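Local coordinates for protein BauA (Acinetobacter baumannii, PDB 6HCP) that probably takes up iron across the outer membrane as the TonB-dependent receptor for ferric preacinetobactin, at residues V361-V366 against D427-A432; D434-T439 against V468-K473; E314-G319 against Q338-V343; D377-R382 against P410-H415. One frame throughout, in Å; residues are numbered along the deposited sequence.

Interaction 1. Residues V361-V366 against D427-A432; sequences VKHQWV and DTLSFA
Gln364 O is gripped by two donors. The backbone N-H of Thr428 reaches Gln364 O at 2.8 Å, almost straight at 171°. A water donates to Gln364 O at 2.7 Å and also bonds Thr428 OG1. That hydroxyl has a further partner, Thr439 of the next strand. The opposite face of the strand pair carries a His-carboxylate bond. His363 ND1 donates to Asp427 OD2 at 2.7 Å, in the plane of the imidazole and on the syn lone pair of the oxygen. Ring and carboxylate planes differ by only 22°, so the two groups are nearly coplanar. His363 NE2 bonds Thr358, so both ring nitrogens are engaged and the ring's flip is fixed. Leu429 CD2 packs obliquely on the same ring, 3.6 Å from His363 CE1. Further along, Val361 spreads its two methyls on Phe431. CG1 lies over the centre of the ring, and Val361 CG2 is 3.7 Å from Phe431 CD2. Trp365, on the histidine face, touches a detergent molecule, so this face is probably the outer one. Two regular antiparallel strands of this kind form the wall of a TonB-dependent receptor's transmembrane beta barrel.

Interaction 2. Residues D434-T439 against V468-K473; sequences DKVQLT and VALLIK
Five backbone hydrogen bonds, from Lys435-Lys473 to Thr439-Ala469, join two antiparallel strands whose axes run 4.7 Å apart at 173°. The side chains divide into an apolar face and a mixed one. On the apolar face, Leu470 CD1 reaches across to Val436 CG1 at 3.9 Å. On the same face, Leu438 CG lies anti to the backbone N (chi1 172°), and chi2 of 68° sets CD1. Leu438 CD1 is 3.5 Å from Ala469 O and also touches Val468 CG2. A detergent molecule rests against Leu470, consistent with a lipid-facing surface. On the other face the extended side chain of Gln437 reaches Asp434 of its own segment. Gln437 NE2 donates to Asp434 O at 2.9 Å, nearly straight and in the plane of the amide, which holds that amide's rotation. The aliphatic part of Lys473 packs beside this bond. Lys473 CD is 3.5 Å from Asp434 O and 3.9 Å from Gln437 NE2. The ammonium NZ goes on to a salt bridge with Asp59 in the plug region. Lys435 and Val436 both face Phe431, a classic beta bulge where the chain enters its strand. The pair is a hairpin of the barrel. Strand 412-431 flanks it beside 436-451, strand 478-489 lies beside 461-473, and Leu52, Leu58 and Pro61 pack on its mixed face.

Interaction 3. Residues E314-G319 against Q338-V343; sequences EYKYNG and QLAFDV. With EDO (1,2-ethanediol), chain J.
Tyr315 carries the contact with Phe341 from its first side-chain carbon outward. Its CB sits over one face of the Phe341 ring, offset toward the rim, as a CH-pi contact 3.6 Å from the centroid. CG is anti to the backbone N (chi1 178°) and still touches Phe341 CE2. Tyr315 CD2 comes closest, 3.3 Å from Phe341 CE2. The two ring planes are 22° apart but slid so far that they barely overlap. Further out, Tyr315 CE2 meets Leu339 CD2 at 4.1 Å. At the tip, the OH accepts a hydrogen bond of 2.9 Å from O2 of a 1,2-ethanediol, probably left from crystallisation. The same diol bonds Arg256, and that arginine makes a cation-pi contact with Tyr317.

The opposite face is polar. Gln338 NE2 donates to Asn318 OD1 at 3.0 Å, from well above the carbonyl plane (61° out of it). The two amides stand almost perpendicular. Gln338 NE2 also bonds Glu407 O, and Asn318 ND2 bonds Pro406 O, so a neighbouring loop holds both amides. A water accepts from Lys316 NZ at 3.1 Å and lies 2.7 Å from Asp342 OD1. It thus links the lysine to the carboxylate, whose charged atoms do not touch.

Strand 282-297 pairs beside residues 314-318, and strand 361-381 beside residues 338-343. Trp100, Phe127 and Tyr128, from the plug region, meet the aromatic face, so Tyr315 and Phe341 line the inside of the barrel.

Interaction 4. Residues D377-R382 against P410-H415; sequences DDYGYR and PPFLFH
Phe412 CG stands anti to its backbone N (chi1 171°), whereas Phe414 CG lies between the backbone N and the carbonyl carbon (chi1 60°). The rings that follow meet Tyr379 and Asp378 on different faces of the strand pair. A classic beta bulge separates them: Leu413 and Phe414 both face Asp378 and shift the register by one. Asp378 O accepts from Leu413 N at 2.7 Å. The bond from Phe414 N to Asp378 O is weak, at 3.4 Å.

Phe412 points an edge at the face of Tyr379, a T-shaped pair with planes at 73°. Tyr379 CE2 also packs on Phe412 CB. The rim of Phe412 touches Asp377 too, through CE1 and OD1. Asp377 OD1 accepts from His415 ND1 at 2.7 Å. OD1 lies in the plane of the His415 ring, while ND1 meets it from above the carboxylate plane.

On the other face, Asp378 CB lies over the Phe414 ring toward its rim, and the carboxylate stacks on the same ring. Asp378 OD1 is bonded by Gln376, which steadies that carboxylate. Phe341 of the neighbouring strand also packs against Asp378.

The prolines lead into the strand at the far end. Pro411 CD sits over the centre of the Tyr381 ring, 3.5 Å from Tyr381 CE1. Pro411 O accepts from Gly380 N at 3.0 Å. Pro410 CB lies 3.6 Å from Gly380 CA. Gly380 is buried, and Leu413 CD1 comes to 3.4 Å from Gly380 N.

How the interactions relate
From the N terminus, interaction 3 comes first and closes the excursion between residues 319 and 338. The chain then runs along strand 331-358 and returns antiparallel along strand 361-381. Interactions 1 and 4 lie on the same two strands, 361-381 and 412-431. Interaction 1 closes the longer loop and interaction 4 the shorter one within it, with centres about 52 Å apart. Interaction 2 follows in series on the next hairpin. The four fall into two groups. Interactions 1 and 2 are joined by the pairing of Leu429 with Leu438 on neighbouring strands, while 3 and 4 join through Ala340 and Tyr379. Together they tie consecutive barrel strands at opposite ends.

Interaction 1. Residues V361-V366 against D427-A432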
# COMPACT_ATOMS: atom_id res chain seq x y z
N VAL A 361 -62.62 -7.60 6.58
CA VAL A 361 -61.46 -8.01 5.76
C VAL A 361 -61.32 -7.06 4.57
O VAL A 361 -62.27 -6.86 3.84
CB VAL A 361 -61.58 -9.47 5.30
CG1 VAL A 361 -60.39 -9.89 4.44
CG2 VAL A 361 -61.76 -10.40 6.48
N LYS A 362 -60.16 -6.42 4.44
CA LYS A 362 -59.88 -5.51 3.37
C LYS A 362 -59.16 -6.28 2.24
O LYS A 362 -58.27 -7.07 2.49
CB LYS A 362 -59.00 -4.36 3.86
CG LYS A 362 -59.66 -3.42 4.85
CD LYS A 362 -58.75 -2.29 5.29
CE LYS A 362 -59.38 -1.41 6.35
NZ LYS A 362 -58.37 -0.86 7.28
N HIS A 363 -59.53 -5.95 1.00
CA HIS A 363 -58.99 -6.58 -0.20
C HIS A 363 -58.30 -5.52 -1.05
O HIS A 363 -58.86 -4.45 -1.33
CB HIS A 363 -60.10 -7.28 -1.00
CG HIS A 363 -60.73 -8.44 -0.30
ND1 HIS A 363 -60.58 -9.73 -0.76
CD2 HIS A 363 -61.60 -8.50 0.75
CE1 HIS A 363 -61.29 -10.55 0.00
NE2 HIS A 363 -61.85 -9.83 0.99
N GLN A 364 -57.07 -5.84 -1.48
CA GLN A 364 -56.35 -5.05 -2.47
C GLN A 364 -55.87 -6.01 -3.56
O GLN A 364 -55.17 -6.97 -3.24
CB GLN A 364 -55.11 -4.42 -1.83
CG GLN A 364 -54.89 -2.95 -2.11
CD GLN A 364 -53.85 -2.44 -1.14
OE1 GLN A 364 -54.17 -1.96 -0.06
NE2 GLN A 364 -52.61 -2.82 -1.39
N TRP A 365 -56.34 -5.80 -4.79
CA TRP A 365 -56.13 -6.76 -5.85
C TRP A 365 -55.48 -6.06 -7.04
O TRP A 365 -55.58 -4.85 -7.20
CB TRP A 365 -57.45 -7.45 -6.25
CG TRP A 365 -58.48 -6.48 -6.76
CD1 TRP A 365 -59.42 -5.84 -6.01
CD2 TRP A 365 -58.64 -6.01 -8.10
NE1 TRP A 365 -60.15 -4.99 -6.80
CE2 TRP A 365 -59.69 -5.06 -8.09
CE3 TRP A 365 -58.01 -6.28 -9.32
CZ2 TRP A 365 -60.13 -4.41 -9.23
CZ3 TRP A 365 -58.42 -5.61 -10.45
CH2 TRP A 365 -59.46 -4.68 -10.41
N VAL A 366 -54.90 -6.89 -7.92
CA VAL A 366 -54.33 -6.43 -9.15
C VAL A 366 -54.52 -7.52 -10.21
O VAL A 366 -54.46 -8.71 -9.91
CB VAL A 366 -52.84 -6.08 -8.97
CG1 VAL A 366 -52.07 -7.23 -8.33
CG2 VAL A 366 -52.19 -5.66 -10.27
N ASP A 427 -54.78 -11.13 -5.05
CA ASP A 427 -55.52 -10.42 -4.02
C ASP A 427 -54.75 -10.54 -2.72
O ASP A 427 -54.27 -11.63 -2.37
CB ASP A 427 -56.92 -11.01 -3.85
CG ASP A 427 -57.85 -10.23 -2.92
OD1 ASP A 427 -57.61 -9.01 -2.71
OD2 ASP A 427 -58.89 -10.82 -2.51
N THR A 428 -54.64 -9.41 -2.00
CA THR A 428 -54.13 -9.40 -0.66
C THR A 428 -55.31 -9.10 0.29
O THR A 428 -55.92 -8.05 0.19
CB THR A 428 -53.01 -8.36 -0.46
OG1 THR A 428 -51.90 -8.65 -1.32
CG2 THR A 428 -52.50 -8.34 0.96
N LEU A 429 -55.61 -10.07 1.15
CA LEU A 429 -56.64 -9.98 2.15
C LEU A 429 -55.99 -9.56 3.47
O LEU A 429 -55.13 -10.30 3.96
CB LEU A 429 -57.32 -11.34 2.30
CG LEU A 429 -58.10 -11.86 1.09
CD1 LEU A 429 -57.17 -12.43 0.03
CD2 LEU A 429 -59.06 -12.93 1.53
N SER A 430 -56.48 -8.46 4.06
CA SER A 430 -55.95 -7.94 5.35
C SER A 430 -57.02 -8.07 6.44
O SER A 430 -58.10 -7.51 6.29
CB SER A 430 -55.51 -6.51 5.23
OG SER A 430 -54.53 -6.37 4.21
N PHE A 431 -56.72 -8.91 7.45
CA PHE A 431 -57.56 -9.25 8.60
C PHE A 431 -57.04 -8.50 9.83
O PHE A 431 -55.84 -8.18 9.92
CB PHE A 431 -57.48 -10.74 8.93
CG PHE A 431 -57.79 -11.70 7.81
CD1 PHE A 431 -56.87 -11.95 6.80
CD2 PHE A 431 -58.99 -12.40 7.80
CE1 PHE A 431 -57.11 -12.94 5.86
CE2 PHE A 431 -59.26 -13.34 6.81
CZ PHE A 431 -58.33 -13.59 5.82
N ALA A 432 -57.93 -8.30 10.81
CA ALA A 432 -57.57 -7.93 12.20
C ALA A 432 -56.82 -6.60 12.22
O ALA A 432 -55.66 -6.53 12.66
CB ALA A 432 -56.74 -9.03 12.81
O HOH W 1 -52.55 -7.52 -3.86

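Interaction 2. Residues D434-T439 against V468-K473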
# COMPACT_ATOMS: atom_id res chain seq x y z
N ASP A 434 -55.37 -5.08 9.80
CA ASP A 434 -54.23 -5.09 8.90
C ASP A 434 -53.02 -5.79 9.54
O ASP A 434 -51.94 -5.79 8.95
CB ASP A 434 -53.90 -3.67 8.43
CG ASP A 434 -54.97 -3.08 7.53
OD1 ASP A 434 -55.90 -3.83 7.15
OD2 ASP A 434 -54.91 -1.86 7.28
N LYS A 435 -53.25 -6.57 10.59
CA LYS A 435 -52.15 -7.26 11.27
C LYS A 435 -51.85 -8.61 10.61
O LYS A 435 -50.84 -9.24 10.94
CB LYS A 435 -52.45 -7.43 12.76
CG LYS A 435 -52.36 -6.14 13.56
CD LYS A 435 -52.37 -6.35 15.06
CE LYS A 435 -53.72 -6.82 15.59
NZ LYS A 435 -53.96 -6.31 16.96
N VAL A 436 -52.80 -9.14 9.84
CA VAL A 436 -52.62 -10.42 9.14
C VAL A 436 -52.96 -10.20 7.67
O VAL A 436 -54.03 -9.69 7.35
CB VAL A 436 -53.46 -11.55 9.75
CG1 VAL A 436 -53.22 -12.87 9.03
CG2 VAL A 436 -53.19 -11.71 11.24
N GLN A 437 -51.98 -10.44 6.79
CA GLN A 437 -52.10 -10.10 5.37
C GLN A 437 -51.76 -11.34 4.53
O GLN A 437 -50.66 -11.89 4.64
CB GLN A 437 -51.19 -8.94 5.02
CG GLN A 437 -51.55 -7.66 5.75
CD GLN A 437 -50.56 -6.55 5.52
OE1 GLN A 437 -49.98 -6.42 4.44
NE2 GLN A 437 -50.40 -5.70 6.52
N LEU A 438 -52.78 -11.86 3.84
CA LEU A 438 -52.65 -13.08 3.01
C LEU A 438 -52.74 -12.68 1.54
O LEU A 438 -53.74 -12.09 1.12
CB LEU A 438 -53.77 -14.06 3.35
CG LEU A 438 -53.88 -15.28 2.44
CD1 LEU A 438 -52.69 -16.19 2.61
CD2 LEU A 438 -55.17 -16.04 2.72
N THR A 439 -51.68 -13.00 0.78
CA THR A 439 -51.65 -12.71 -0.65
C THR A 439 -51.75 -14.05 -1.40
O THR A 439 -51.08 -15.00 -1.04
CB THR A 439 -50.39 -11.93 -1.04
OG1 THR A 439 -50.37 -10.67 -0.38
CG2 THR A 439 -50.29 -11.68 -2.52
N VAL A 468 -48.46 -17.82 -2.94
CA VAL A 468 -49.17 -17.48 -1.73
C VAL A 468 -48.16 -16.95 -0.71
O VAL A 468 -47.02 -17.42 -0.64
CB VAL A 468 -49.95 -18.69 -1.19
CG1 VAL A 468 -49.05 -19.89 -0.98
CG2 VAL A 468 -50.68 -18.36 0.10
N ALA A 469 -48.55 -15.91 0.01
CA ALA A 469 -47.69 -15.34 1.03
C ALA A 469 -48.56 -14.90 2.21
O ALA A 469 -49.68 -14.43 2.04
CB ALA A 469 -46.93 -14.18 0.45
N LEU A 470 -48.01 -15.06 3.41
CA LEU A 470 -48.69 -14.68 4.64
C LEU A 470 -47.75 -13.81 5.46
O LEU A 470 -46.59 -14.19 5.69
CB LEU A 470 -49.08 -15.95 5.39
CG LEU A 470 -49.75 -15.74 6.75
CD1 LEU A 470 -51.04 -14.94 6.58
CD2 LEU A 470 -50.01 -17.08 7.42
N LEU A 471 -48.26 -12.66 5.91
CA LEU A 471 -47.52 -11.79 6.78
C LEU A 471 -48.35 -11.47 8.04
O LEU A 471 -49.51 -11.13 7.93
CB LEU A 471 -47.17 -10.52 6.03
CG LEU A 471 -46.29 -9.58 6.84
CD1 LEU A 471 -45.12 -9.07 6.03
CD2 LEU A 471 -47.11 -8.45 7.44
N ILE A 472 -47.73 -11.65 9.20
CA ILE A 472 -48.32 -11.32 10.49
C ILE A 472 -47.48 -10.23 11.16
O ILE A 472 -46.28 -10.40 11.39
CB ILE A 472 -48.44 -12.57 11.37
CG1 ILE A 472 -49.32 -13.64 10.72
CG2 ILE A 472 -48.94 -12.17 12.76
CD1 ILE A 472 -49.20 -15.00 11.38
N LYS A 473 -48.12 -9.10 11.44
CA LYS A 473 -47.52 -8.03 12.22
C LYS A 473 -47.70 -8.35 13.70
O LYS A 473 -48.73 -8.06 14.27
CB LYS A 473 -48.15 -6.69 11.84
CG LYS A 473 -47.98 -6.30 10.38
CD LYS A 473 -48.71 -5.05 9.96
CE LYS A 473 -48.01 -3.77 10.38
NZ LYS A 473 -46.86 -3.46 9.50

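Interaction 3. Residues E314-G319 against Q338-V343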
# COMPACT_ATOMS: atom_id res chain seq x y z
N GLU A 314 -26.56 -3.52 -29.19
CA GLU A 314 -25.58 -3.93 -30.18
C GLU A 314 -24.31 -4.33 -29.43
O GLU A 314 -23.72 -3.49 -28.76
CB GLU A 314 -25.28 -2.79 -31.16
CG GLU A 314 -26.50 -2.34 -31.96
CD GLU A 314 -26.23 -1.14 -32.87
OE1 GLU A 314 -25.08 -0.69 -32.92
OE2 GLU A 314 -27.15 -0.75 -33.59
N TYR A 315 -23.98 -5.63 -29.50
CA TYR A 315 -22.87 -6.23 -28.81
C TYR A 315 -21.81 -6.64 -29.82
O TYR A 315 -22.13 -7.33 -30.78
CB TYR A 315 -23.31 -7.45 -28.01
CG TYR A 315 -22.22 -8.18 -27.28
CD1 TYR A 315 -21.81 -7.79 -26.01
CD2 TYR A 315 -21.66 -9.33 -27.81
CE1 TYR A 315 -20.83 -8.50 -25.32
CE2 TYR A 315 -20.68 -10.05 -27.13
CZ TYR A 315 -20.25 -9.62 -25.89
OH TYR A 315 -19.30 -10.35 -25.23
N LYS A 316 -20.55 -6.39 -29.48
CA LYS A 316 -19.42 -6.82 -30.28
C LYS A 316 -18.27 -7.26 -29.37
O LYS A 316 -17.96 -6.60 -28.39
CB LYS A 316 -18.94 -5.67 -31.18
CG LYS A 316 -19.94 -5.21 -32.23
CD LYS A 316 -19.40 -4.01 -33.02
CE LYS A 316 -20.20 -3.68 -34.25
NZ LYS A 316 -21.60 -3.39 -33.88
N TYR A 317 -17.64 -8.38 -29.72
CA TYR A 317 -16.56 -8.96 -28.95
C TYR A 317 -15.51 -9.52 -29.91
O TYR A 317 -15.81 -10.34 -30.76
CB TYR A 317 -17.06 -10.08 -28.02
CG TYR A 317 -15.98 -10.74 -27.22
CD1 TYR A 317 -15.19 -11.73 -27.77
CD2 TYR A 317 -15.82 -10.48 -25.87
CE1 TYR A 317 -14.21 -12.38 -27.03
CE2 TYR A 317 -14.83 -11.09 -25.12
CZ TYR A 317 -14.01 -12.03 -25.70
OH TYR A 317 -13.05 -12.69 -24.96
N ASN A 318 -14.26 -9.11 -29.68
CA ASN A 318 -13.11 -9.61 -30.44
C ASN A 318 -12.01 -9.96 -29.44
O ASN A 318 -11.52 -9.08 -28.75
CB ASN A 318 -12.62 -8.53 -31.40
CG ASN A 318 -11.52 -8.96 -32.34
OD1 ASN A 318 -11.36 -10.15 -32.61
ND2 ASN A 318 -10.96 -7.99 -33.04
N GLY A 319 -11.66 -11.23 -29.32
CA GLY A 319 -10.73 -11.64 -28.29
C GLY A 319 -10.61 -13.14 -28.17
O GLY A 319 -10.78 -13.87 -29.15
N GLN A 338 -14.71 -14.29 -32.47
CA GLN A 338 -15.43 -13.04 -32.63
C GLN A 338 -16.93 -13.33 -32.55
O GLN A 338 -17.41 -14.33 -33.08
CB GLN A 338 -15.07 -12.39 -33.97
CG GLN A 338 -13.59 -12.07 -34.10
CD GLN A 338 -13.25 -11.35 -35.40
OE1 GLN A 338 -14.08 -11.22 -36.30
NE2 GLN A 338 -12.09 -10.71 -35.42
N LEU A 339 -17.65 -12.42 -31.91
CA LEU A 339 -19.10 -12.52 -31.78
C LEU A 339 -19.69 -11.12 -31.88
O LEU A 339 -19.15 -10.16 -31.34
CB LEU A 339 -19.44 -13.17 -30.43
CG LEU A 339 -20.93 -13.22 -30.08
CD1 LEU A 339 -21.71 -14.04 -31.09
CD2 LEU A 339 -21.13 -13.79 -28.68
N ALA A 340 -20.81 -11.01 -32.59
CA ALA A 340 -21.60 -9.80 -32.54
C ALA A 340 -23.06 -10.21 -32.58
O ALA A 340 -23.39 -11.25 -33.17
CB ALA A 340 -21.27 -8.84 -33.66
N PHE A 341 -23.90 -9.46 -31.86
CA PHE A 341 -25.33 -9.64 -32.02
C PHE A 341 -26.03 -8.29 -31.84
O PHE A 341 -25.54 -7.37 -31.17
CB PHE A 341 -25.85 -10.76 -31.11
CG PHE A 341 -25.75 -10.49 -29.63
CD1 PHE A 341 -26.69 -9.71 -28.97
CD2 PHE A 341 -24.71 -11.03 -28.89
CE1 PHE A 341 -26.59 -9.45 -27.61
CE2 PHE A 341 -24.62 -10.80 -27.53
CZ PHE A 341 -25.55 -10.01 -26.89
N ASP A 342 -27.15 -8.16 -32.55
CA ASP A 342 -28.03 -7.01 -32.47
C ASP A 342 -29.40 -7.52 -32.05
O ASP A 342 -29.88 -8.50 -32.64
CB ASP A 342 -28.16 -6.29 -33.82
CG ASP A 342 -26.85 -5.77 -34.39
OD1 ASP A 342 -25.98 -5.38 -33.59
OD2 ASP A 342 -26.64 -5.91 -35.61
N VAL A 343 -30.02 -6.88 -31.07
CA VAL A 343 -31.34 -7.32 -30.62
C VAL A 343 -32.25 -6.11 -30.41
O VAL A 343 -31.85 -5.05 -29.87
CB VAL A 343 -31.24 -8.26 -29.40
CG1 VAL A 343 -30.21 -7.81 -28.40
CG2 VAL A 343 -32.57 -8.55 -28.73
C1 EDO J . -21.76 -13.87 -25.04
O1 EDO J . -22.22 -15.20 -25.25
C2 EDO J . -20.33 -13.95 -24.54
O2 EDO J . -19.42 -13.24 -25.40
O HOH W 2 -23.35 -5.74 -32.94

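Interaction 4. Residues D377-R382 against P410-H415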
# COMPACT_ATOMS: atom_id res chain seq x y z
N ASP A 377 -30.15 -10.79 -34.49
CA ASP A 377 -29.21 -11.34 -35.44
C ASP A 377 -27.88 -11.61 -34.73
O ASP A 377 -27.37 -10.73 -34.04
CB ASP A 377 -28.98 -10.35 -36.58
CG ASP A 377 -30.20 -10.17 -37.48
OD1 ASP A 377 -30.84 -11.19 -37.78
OD2 ASP A 377 -30.51 -9.02 -37.82
N ASP A 378 -27.33 -12.80 -34.95
CA ASP A 378 -26.04 -13.20 -34.46
C ASP A 378 -25.04 -13.29 -35.62
O ASP A 378 -25.36 -13.82 -36.68
CB ASP A 378 -26.12 -14.57 -33.78
CG ASP A 378 -26.58 -14.51 -32.34
OD1 ASP A 378 -27.72 -14.08 -32.10
OD2 ASP A 378 -25.82 -14.97 -31.49
N TYR A 379 -23.79 -12.93 -35.31
CA TYR A 379 -22.65 -13.00 -36.21
C TYR A 379 -21.49 -13.59 -35.43
O TYR A 379 -21.39 -13.36 -34.22
CB TYR A 379 -22.23 -11.60 -36.65
CG TYR A 379 -23.30 -10.76 -37.28
CD1 TYR A 379 -24.30 -10.19 -36.52
CD2 TYR A 379 -23.32 -10.53 -38.65
CE1 TYR A 379 -25.30 -9.43 -37.09
CE2 TYR A 379 -24.34 -9.82 -39.25
CZ TYR A 379 -25.33 -9.24 -38.47
OH TYR A 379 -26.31 -8.49 -39.04
N GLY A 380 -20.62 -14.36 -36.08
CA GLY A 380 -19.43 -14.77 -35.38
C GLY A 380 -18.49 -15.65 -36.18
O GLY A 380 -18.84 -16.22 -37.20
N TYR A 381 -17.27 -15.77 -35.64
CA TYR A 381 -16.31 -16.81 -35.99
C TYR A 381 -16.00 -17.63 -34.74
O TYR A 381 -15.50 -17.10 -33.73
CB TYR A 381 -14.97 -16.23 -36.45
CG TYR A 381 -14.96 -15.54 -37.78
CD1 TYR A 381 -15.11 -16.26 -38.96
CD2 TYR A 381 -14.55 -14.23 -37.88
CE1 TYR A 381 -14.97 -15.65 -40.20
CE2 TYR A 381 -14.42 -13.60 -39.10
CZ TYR A 381 -14.61 -14.31 -40.26
OH TYR A 381 -14.44 -13.66 -41.44
N ARG A 382 -16.15 -18.95 -34.87
CA ARG A 382 -15.58 -19.88 -33.94
C ARG A 382 -14.08 -20.04 -34.26
O ARG A 382 -13.29 -20.30 -33.38
CB ARG A 382 -16.31 -21.22 -34.02
CG ARG A 382 -16.21 -22.05 -32.75
CD ARG A 382 -16.84 -23.44 -32.85
NE ARG A 382 -16.30 -24.23 -33.95
CZ ARG A 382 -15.16 -24.91 -33.92
NH1 ARG A 382 -14.45 -24.99 -32.81
NH2 ARG A 382 -14.72 -25.50 -35.02
N PRO A 410 -17.03 -10.55 -38.37
CA PRO A 410 -17.72 -11.82 -38.15
C PRO A 410 -18.89 -11.97 -39.12
O PRO A 410 -19.63 -11.01 -39.33
CB PRO A 410 -18.18 -11.71 -36.69
CG PRO A 410 -18.38 -10.22 -36.51
CD PRO A 410 -17.22 -9.59 -37.27
N PRO A 411 -19.03 -13.10 -39.84
CA PRO A 411 -20.16 -13.27 -40.76
C PRO A 411 -21.48 -13.56 -40.03
O PRO A 411 -21.48 -14.15 -38.94
CB PRO A 411 -19.73 -14.49 -41.59
CG PRO A 411 -18.88 -15.29 -40.63
CD PRO A 411 -18.12 -14.25 -39.83
N PHE A 412 -22.60 -13.25 -40.71
CA PHE A 412 -23.94 -13.52 -40.21
C PHE A 412 -24.14 -15.02 -39.99
O PHE A 412 -23.71 -15.86 -40.81
CB PHE A 412 -24.98 -12.94 -41.17
CG PHE A 412 -26.39 -13.35 -40.86
CD1 PHE A 412 -27.07 -12.80 -39.77
CD2 PHE A 412 -27.00 -14.38 -41.56
CE1 PHE A 412 -28.37 -13.19 -39.48
CE2 PHE A 412 -28.29 -14.78 -41.26
CZ PHE A 412 -28.97 -14.19 -40.21
N LEU A 413 -24.71 -15.38 -38.84
CA LEU A 413 -24.92 -16.78 -38.49
C LEU A 413 -26.42 -17.11 -38.57
O LEU A 413 -26.79 -18.07 -39.21
CB LEU A 413 -24.38 -17.06 -37.09
CG LEU A 413 -22.86 -16.94 -36.93
CD1 LEU A 413 -22.44 -17.21 -35.48
CD2 LEU A 413 -22.12 -17.88 -37.87
N PHE A 414 -27.26 -16.40 -37.82
CA PHE A 414 -28.70 -16.77 -37.77
C PHE A 414 -29.51 -15.62 -37.16
O PHE A 414 -28.99 -14.76 -36.45
CB PHE A 414 -28.91 -18.07 -37.00
CG PHE A 414 -28.44 -18.05 -35.56
CD1 PHE A 414 -29.28 -17.61 -34.56
CD2 PHE A 414 -27.18 -18.51 -35.22
CE1 PHE A 414 -28.85 -17.57 -33.24
CE2 PHE A 414 -26.74 -18.43 -33.91
CZ PHE A 414 -27.57 -17.97 -32.92
N HIS A 415 -30.80 -15.62 -37.53
CA HIS A 415 -31.81 -14.77 -36.98
C HIS A 415 -32.57 -15.57 -35.92
O HIS A 415 -32.74 -16.77 -36.07
CB HIS A 415 -32.74 -14.30 -38.11
CG HIS A 415 -33.74 -13.30 -37.68
ND1 HIS A 415 -33.40 -11.97 -37.46
CD2 HIS A 415 -35.06 -13.42 -37.36
CE1 HIS A 415 -34.47 -11.31 -37.05
NE2 HIS A 415 -35.49 -12.18 -36.95
O HOH W 3 -29.91 -14.44 -33.57